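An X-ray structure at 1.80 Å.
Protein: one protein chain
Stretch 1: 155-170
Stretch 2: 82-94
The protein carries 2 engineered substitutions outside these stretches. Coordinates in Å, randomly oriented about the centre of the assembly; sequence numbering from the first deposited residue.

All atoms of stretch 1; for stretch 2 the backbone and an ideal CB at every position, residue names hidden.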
# COMPACT_ATOMS: atom_id res chain seq x y z
N ARG A 155 -0.82 6.51 19.79
CA ARG A 155 -1.52 7.68 19.24
C ARG A 155 -2.66 7.30 18.30
O ARG A 155 -3.36 8.18 17.79
CB ARG A 155 -0.53 8.57 18.49
CG ARG A 155 0.73 8.95 19.25
CD ARG A 155 0.48 9.71 20.51
NE ARG A 155 -0.08 11.04 20.25
CZ ARG A 155 0.13 12.11 21.00
NH1 ARG A 155 -0.43 13.26 20.68
NH2 ARG A 155 0.90 12.03 22.08
N TYR A 156 -2.81 6.01 18.02
CA TYR A 156 -3.90 5.53 17.16
C TYR A 156 -5.26 6.07 17.61
O TYR A 156 -5.59 6.05 18.80
CB TYR A 156 -3.92 3.99 17.11
CG TYR A 156 -5.10 3.43 16.34
CD1 TYR A 156 -6.11 2.72 16.99
CD2 TYR A 156 -5.23 3.64 14.97
CE1 TYR A 156 -7.20 2.22 16.30
CE2 TYR A 156 -6.33 3.15 14.27
CZ TYR A 156 -7.31 2.44 14.94
OH TYR A 156 -8.40 1.94 14.26
N VAL A 157 -6.03 6.56 16.65
CA VAL A 157 -7.40 7.03 16.90
C VAL A 157 -8.40 6.00 16.42
O VAL A 157 -8.54 5.78 15.22
CB VAL A 157 -7.67 8.39 16.21
CG1 VAL A 157 -9.14 8.77 16.31
CG2 VAL A 157 -6.79 9.46 16.83
N PRO A 158 -9.10 5.34 17.36
CA PRO A 158 -10.05 4.28 17.01
C PRO A 158 -11.30 4.82 16.34
O PRO A 158 -11.68 5.97 16.55
CB PRO A 158 -10.42 3.66 18.37
CG PRO A 158 -9.42 4.19 19.35
CD PRO A 158 -8.95 5.50 18.81
N GLY A 159 -11.93 3.97 15.54
CA GLY A 159 -13.21 4.28 14.93
C GLY A 159 -13.57 3.20 13.94
O GLY A 159 -12.75 2.33 13.62
N SER A 160 -14.80 3.23 13.46
CA SER A 160 -15.23 2.30 12.44
C SER A 160 -15.42 3.11 11.18
O SER A 160 -16.39 3.85 11.05
CB SER A 160 -16.51 1.57 12.85
OG SER A 160 -16.29 0.78 14.01
N THR A 161 -14.48 2.98 10.25
CA THR A 161 -14.48 3.77 9.02
C THR A 161 -14.22 2.85 7.84
O THR A 161 -13.78 1.72 8.02
CB THR A 161 -13.43 4.90 9.07
OG1 THR A 161 -12.13 4.35 9.28
CG2 THR A 161 -13.73 5.88 10.21
N PHE A 162 -14.53 3.33 6.63
CA PHE A 162 -14.51 2.52 5.41
C PHE A 162 -13.86 3.23 4.23
O PHE A 162 -13.81 4.45 4.19
CB PHE A 162 -15.93 2.11 5.01
CG PHE A 162 -16.61 1.25 6.02
CD1 PHE A 162 -16.60 -0.14 5.88
CD2 PHE A 162 -17.23 1.81 7.12
CE1 PHE A 162 -17.22 -0.95 6.81
CE2 PHE A 162 -17.85 1.00 8.08
CZ PHE A 162 -17.85 -0.38 7.92
N VAL A 163 -13.38 2.45 3.26
CA VAL A 163 -12.83 3.03 2.03
C VAL A 163 -13.90 3.82 1.26
O VAL A 163 -15.10 3.63 1.47
CB VAL A 163 -12.27 1.94 1.11
CG1 VAL A 163 -11.16 1.15 1.82
CG2 VAL A 163 -13.40 1.03 0.64
N ASN A 164 -13.46 4.71 0.39
CA ASN A 164 -14.36 5.35 -0.56
C ASN A 164 -14.69 4.30 -1.62
O ASN A 164 -13.79 3.67 -2.15
CB ASN A 164 -13.69 6.59 -1.18
CG ASN A 164 -14.63 7.40 -2.04
OD1 ASN A 164 -15.18 6.91 -3.03
ND2 ASN A 164 -14.78 8.68 -1.70
N PRO A 165 -15.98 4.07 -1.89
CA PRO A 165 -16.34 2.97 -2.79
C PRO A 165 -16.25 3.35 -4.27
O PRO A 165 -16.50 2.50 -5.13
CB PRO A 165 -17.79 2.66 -2.40
CG PRO A 165 -18.33 3.99 -2.01
CD PRO A 165 -17.18 4.71 -1.32
N GLY A 166 -15.88 4.59 -4.57
CA GLY A 166 -16.01 5.09 -5.92
C GLY A 166 -14.75 5.17 -6.75
O GLY A 166 -13.73 4.53 -6.46
N VAL A 167 -14.82 5.96 -7.82
CA VAL A 167 -13.68 6.19 -8.70
C VAL A 167 -12.75 7.24 -8.10
O VAL A 167 -13.20 8.21 -7.50
CB VAL A 167 -14.15 6.64 -10.10
CG1 VAL A 167 -12.95 6.95 -11.04
CG2 VAL A 167 -15.06 5.57 -10.70
N ILE A 168 -11.45 7.02 -8.23
CA ILE A 168 -10.47 8.04 -7.82
C ILE A 168 -10.63 9.32 -8.65
O ILE A 168 -10.59 9.28 -9.88
CB ILE A 168 -9.05 7.52 -7.98
CG1 ILE A 168 -8.83 6.27 -7.11
CG2 ILE A 168 -8.04 8.62 -7.68
CD1 ILE A 168 -7.56 5.52 -7.50
N PRO A 169 -10.82 10.47 -7.98
CA PRO A 169 -10.99 11.73 -8.71
C PRO A 169 -9.69 12.20 -9.35
O PRO A 169 -8.61 11.80 -8.92
CB PRO A 169 -11.47 12.71 -7.63
CG PRO A 169 -11.23 12.06 -6.34
CD PRO A 169 -11.13 10.59 -6.55
N GLN A 170 -9.83 13.03 -10.37
CA GLN A 170 -8.69 13.68 -11.02
C GLN A 170 -7.67 12.67 -11.56
O GLN A 170 -6.46 12.94 -11.55
CB GLN A 170 -8.01 14.66 -10.04
CG GLN A 170 -8.90 15.82 -9.59
CD GLN A 170 -9.45 15.67 -8.17
OE1 GLN A 170 -8.80 15.09 -7.30
NE2 GLN A 170 -10.66 16.19 -7.94
N UNK A 82 -3.25 -0.61 9.21
CA UNK A 82 -3.79 0.74 9.06
C UNK A 82 -5.30 0.75 8.97
O UNK A 82 -5.88 -0.03 8.23
CB UNK A 82 -3.20 1.41 7.82
N UNK A 83 -5.96 1.64 9.72
CA UNK A 83 -7.39 1.83 9.54
C UNK A 83 -7.64 2.63 8.27
O UNK A 83 -7.09 3.72 8.08
CB UNK A 83 -8.01 2.53 10.75
N UNK A 84 -8.44 2.07 7.37
CA UNK A 84 -8.76 2.74 6.11
C UNK A 84 -9.95 3.67 6.31
O UNK A 84 -10.81 3.42 7.16
CB UNK A 84 -9.06 1.72 5.01
N UNK A 85 -9.97 4.76 5.56
CA UNK A 85 -11.13 5.65 5.54
C UNK A 85 -11.32 6.19 4.13
O UNK A 85 -10.89 5.54 3.18
CB UNK A 85 -10.96 6.80 6.54
N UNK A 86 -11.99 7.33 3.97
CA UNK A 86 -12.38 7.78 2.63
C UNK A 86 -11.19 8.27 1.78
O UNK A 86 -11.35 8.63 0.62
CB UNK A 86 -13.41 8.90 2.75
N UNK A 87 -10.01 8.28 2.39
CA UNK A 87 -8.75 8.59 1.71
C UNK A 87 -8.29 7.39 0.86
O UNK A 87 -7.51 7.54 -0.08
CB UNK A 87 -7.67 8.97 2.73
N UNK A 88 -8.85 6.22 1.18
CA UNK A 88 -8.46 4.95 0.58
C UNK A 88 -9.46 4.53 -0.48
O UNK A 88 -10.67 4.65 -0.28
CB UNK A 88 -8.34 3.86 1.65
N UNK A 89 -8.96 4.02 -1.59
CA UNK A 89 -9.80 3.56 -2.71
C UNK A 89 -9.39 2.16 -3.15
O UNK A 89 -8.21 1.94 -3.43
CB UNK A 89 -9.70 4.53 -3.89
N UNK A 90 -10.33 1.21 -3.20
CA UNK A 90 -10.04 -0.03 -3.92
C UNK A 90 -9.81 0.30 -5.39
O UNK A 90 -10.46 1.21 -5.90
CB UNK A 90 -11.18 -1.04 -3.76
N UNK A 91 -8.92 -0.41 -6.08
CA UNK A 91 -8.56 0.05 -7.43
C UNK A 91 -9.58 -0.33 -8.51
O UNK A 91 -9.62 0.30 -9.56
CB UNK A 91 -7.19 -0.52 -7.81
N UNK A 92 -10.42 -1.32 -8.26
CA UNK A 92 -11.26 -1.87 -9.31
C UNK A 92 -12.23 -0.87 -10.00
O UNK A 92 -12.33 -0.88 -11.22
CB UNK A 92 -12.07 -3.02 -8.71
N UNK A 93 -12.95 -0.02 -9.23
CA UNK A 93 -13.82 0.94 -9.91
C UNK A 93 -13.05 1.88 -10.83
O UNK A 93 -13.57 2.30 -11.88
CB UNK A 93 -14.60 1.76 -8.88
N UNK A 94 -11.83 2.21 -10.44
CA UNK A 94 -11.03 3.11 -11.26
C UNK A 94 -10.50 2.38 -12.49
O UNK A 94 -10.47 2.95 -13.58
CB UNK A 94 -9.87 3.69 -10.45

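Position 82 has strand angles and a CA-to-CB bond directed away from stretch 1, with nothing of it within reach of the ideal CB. Stretch 1 sets no preference; a beta-branched residue would suit the strand, and the deposited residue is Ile82.

At position 83 the bond points toward stretch 1, and the ideal CB lies 3.6 Å from Tyr156 OH. Beyond it wait the carbonyl of Val157 and the hydroxyl of Thr161, so a long donor, lysine or arginine, would fit; several acceptors spread apart favour the one with several N-H groups. It is Arg83. Arg83 NH2 donates to Val157 O (2.9 Å) and Arg83 NH1 to Thr161 OG1 (2.9 Å), both acceptors lying near the guanidinium plane, while Arg83 NE adds a weak bond to Val157 O (3.2 Å).

Position 84 points sideways, its ideal CB 3.9 Å from Val163 CG1. A small apolar side chain suits this spacing, and Ala84 CB meets Val163 CG1 at 3.9 Å. Its carbonyl matters too: Thr161 OG1 donates to Ala84 O (2.7 Å), so that hydroxyl accepts from position 83 and donates to 84.

Position 85 combines extended angles (-143/-157) with a backbone carbonyl that accepts from N of position 88, closing a type I turn. A short polar side chain able to accept a hydrogen bond from a free N-H of the turn, such as Asn, Asp or Ser, would suit. Asn85 turns its end away from stretch 1, and Asn85 OD1 accepts from N of position 87 (3.2 Å).

Position 86, in the turn, has its ideal CB 4.7 Å from Phe162 O, which invites a short donor. Asn86 obliges, though Asn86 ND2 to Phe162 O (3.0 Å) is a weak hydrogen bond. Position 87 points away and leaves the choice open; it is Ile87.

O of 88 accepts a hydrogen bond from Asn164 N (2.9 Å), a bond available to any residue. Beside it, Val163 CG1 lies 3.9 Å from the ideal CB of 88, favouring an apolar residue: Phe88, whose ring leads away.

At position 89 the ideal CB is 3.8 Å from Ile168 CG1, with Asn164 and Pro169 farther along. A flat aromatic could fill this slot. Tyr89 does: Ile168 CG1 packs over one ring face and Asn164 CB over the opposite one, 4.1 and 3.9 Å from the Tyr89 ring centroid, while Pro169 CD approaches Tyr89 OH at 3.3 Å.

Position 90, at -63/146, permits proline, and Val163 CG2 offers an apolar neighbour. Pro90 CG meets Val163 CG2 at 3.7 Å.

Positions 91 and 92 both point away, and many residues would do; they are Ile91 and Gln92.

Position 93 points toward Gly166 O and Val167 CG2, and its helical phi of -61° admits proline among compact apolar choices. Pro93 CB lies 3.7 Å from Gly166 O.

Position 94 points toward stretch 1 near the N-H of Ile168, calling for a short acceptor, Ser, Thr or Asp. Ser94 OG accepts from Ile168 N (2.9 Å, nearly linear) and donates to a water (Ser94 OG to water O 2.7 Å) that itself donates to Gly166 O and Pro90 O.

Stretch 2 (82-94) IRANNIFYPIQPS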
# COMPACT_ATOMS: atom_id res chain seq x y z
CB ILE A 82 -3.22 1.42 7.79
CG1 ILE A 82 -1.69 1.32 7.73
CG2 ILE A 82 -3.69 2.89 7.67
CD1 ILE A 82 -1.12 1.62 6.34
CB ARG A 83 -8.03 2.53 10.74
CG ARG A 83 -9.48 2.93 10.50
CD ARG A 83 -10.16 3.35 11.80
NE ARG A 83 -9.52 4.52 12.40
CZ ARG A 83 -9.66 5.77 11.96
NH1 ARG A 83 -10.42 6.02 10.89
NH2 ARG A 83 -9.04 6.77 12.57
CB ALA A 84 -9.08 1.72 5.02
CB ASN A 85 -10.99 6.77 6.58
CG ASN A 85 -9.74 7.60 6.41
OD1 ASN A 85 -9.11 7.60 5.35
ND2 ASN A 85 -9.38 8.34 7.46
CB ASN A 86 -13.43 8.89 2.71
CG ASN A 86 -14.81 8.37 3.12
OD1 ASN A 86 -15.72 9.17 3.34
ND2 ASN A 86 -14.97 7.05 3.20
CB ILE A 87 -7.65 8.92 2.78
CG1 ILE A 87 -8.08 10.09 3.66
CG2 ILE A 87 -6.27 9.16 2.15
CD1 ILE A 87 -7.12 10.37 4.82
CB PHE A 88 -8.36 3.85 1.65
CG PHE A 88 -7.27 4.09 2.68
CD1 PHE A 88 -7.39 5.14 3.60
CD2 PHE A 88 -6.16 3.26 2.75
CE1 PHE A 88 -6.42 5.35 4.57
CE2 PHE A 88 -5.18 3.47 3.71
CZ PHE A 88 -5.31 4.52 4.62
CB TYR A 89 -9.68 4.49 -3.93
CG TYR A 89 -10.20 5.89 -3.74
CD1 TYR A 89 -9.45 6.85 -3.07
CD2 TYR A 89 -11.41 6.27 -4.30
CE1 TYR A 89 -9.93 8.15 -2.93
CE2 TYR A 89 -11.89 7.57 -4.16
CZ TYR A 89 -11.15 8.49 -3.48
OH TYR A 89 -11.63 9.77 -3.35
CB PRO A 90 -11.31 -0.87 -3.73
CG PRO A 90 -12.05 -0.21 -2.60
CD PRO A 90 -11.70 1.25 -2.69
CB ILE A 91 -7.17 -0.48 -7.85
CG1 ILE A 91 -7.14 -2.01 -7.91
CG2 ILE A 91 -6.08 0.04 -6.92
CD1 ILE A 91 -5.81 -2.54 -8.40
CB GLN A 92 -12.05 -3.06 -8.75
CG GLN A 92 -12.89 -3.81 -9.76
CD GLN A 92 -13.57 -5.02 -9.14
OE1 GLN A 92 -12.98 -6.10 -9.07
NE2 GLN A 92 -14.81 -4.85 -8.69
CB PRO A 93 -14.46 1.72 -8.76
CG PRO A 93 -14.43 0.75 -7.61
CD PRO A 93 -13.12 0.04 -7.77
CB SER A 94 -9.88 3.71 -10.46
OG SER A 94 -10.38 4.60 -9.48
O HOH W 1 -11.41 3.19 -7.39
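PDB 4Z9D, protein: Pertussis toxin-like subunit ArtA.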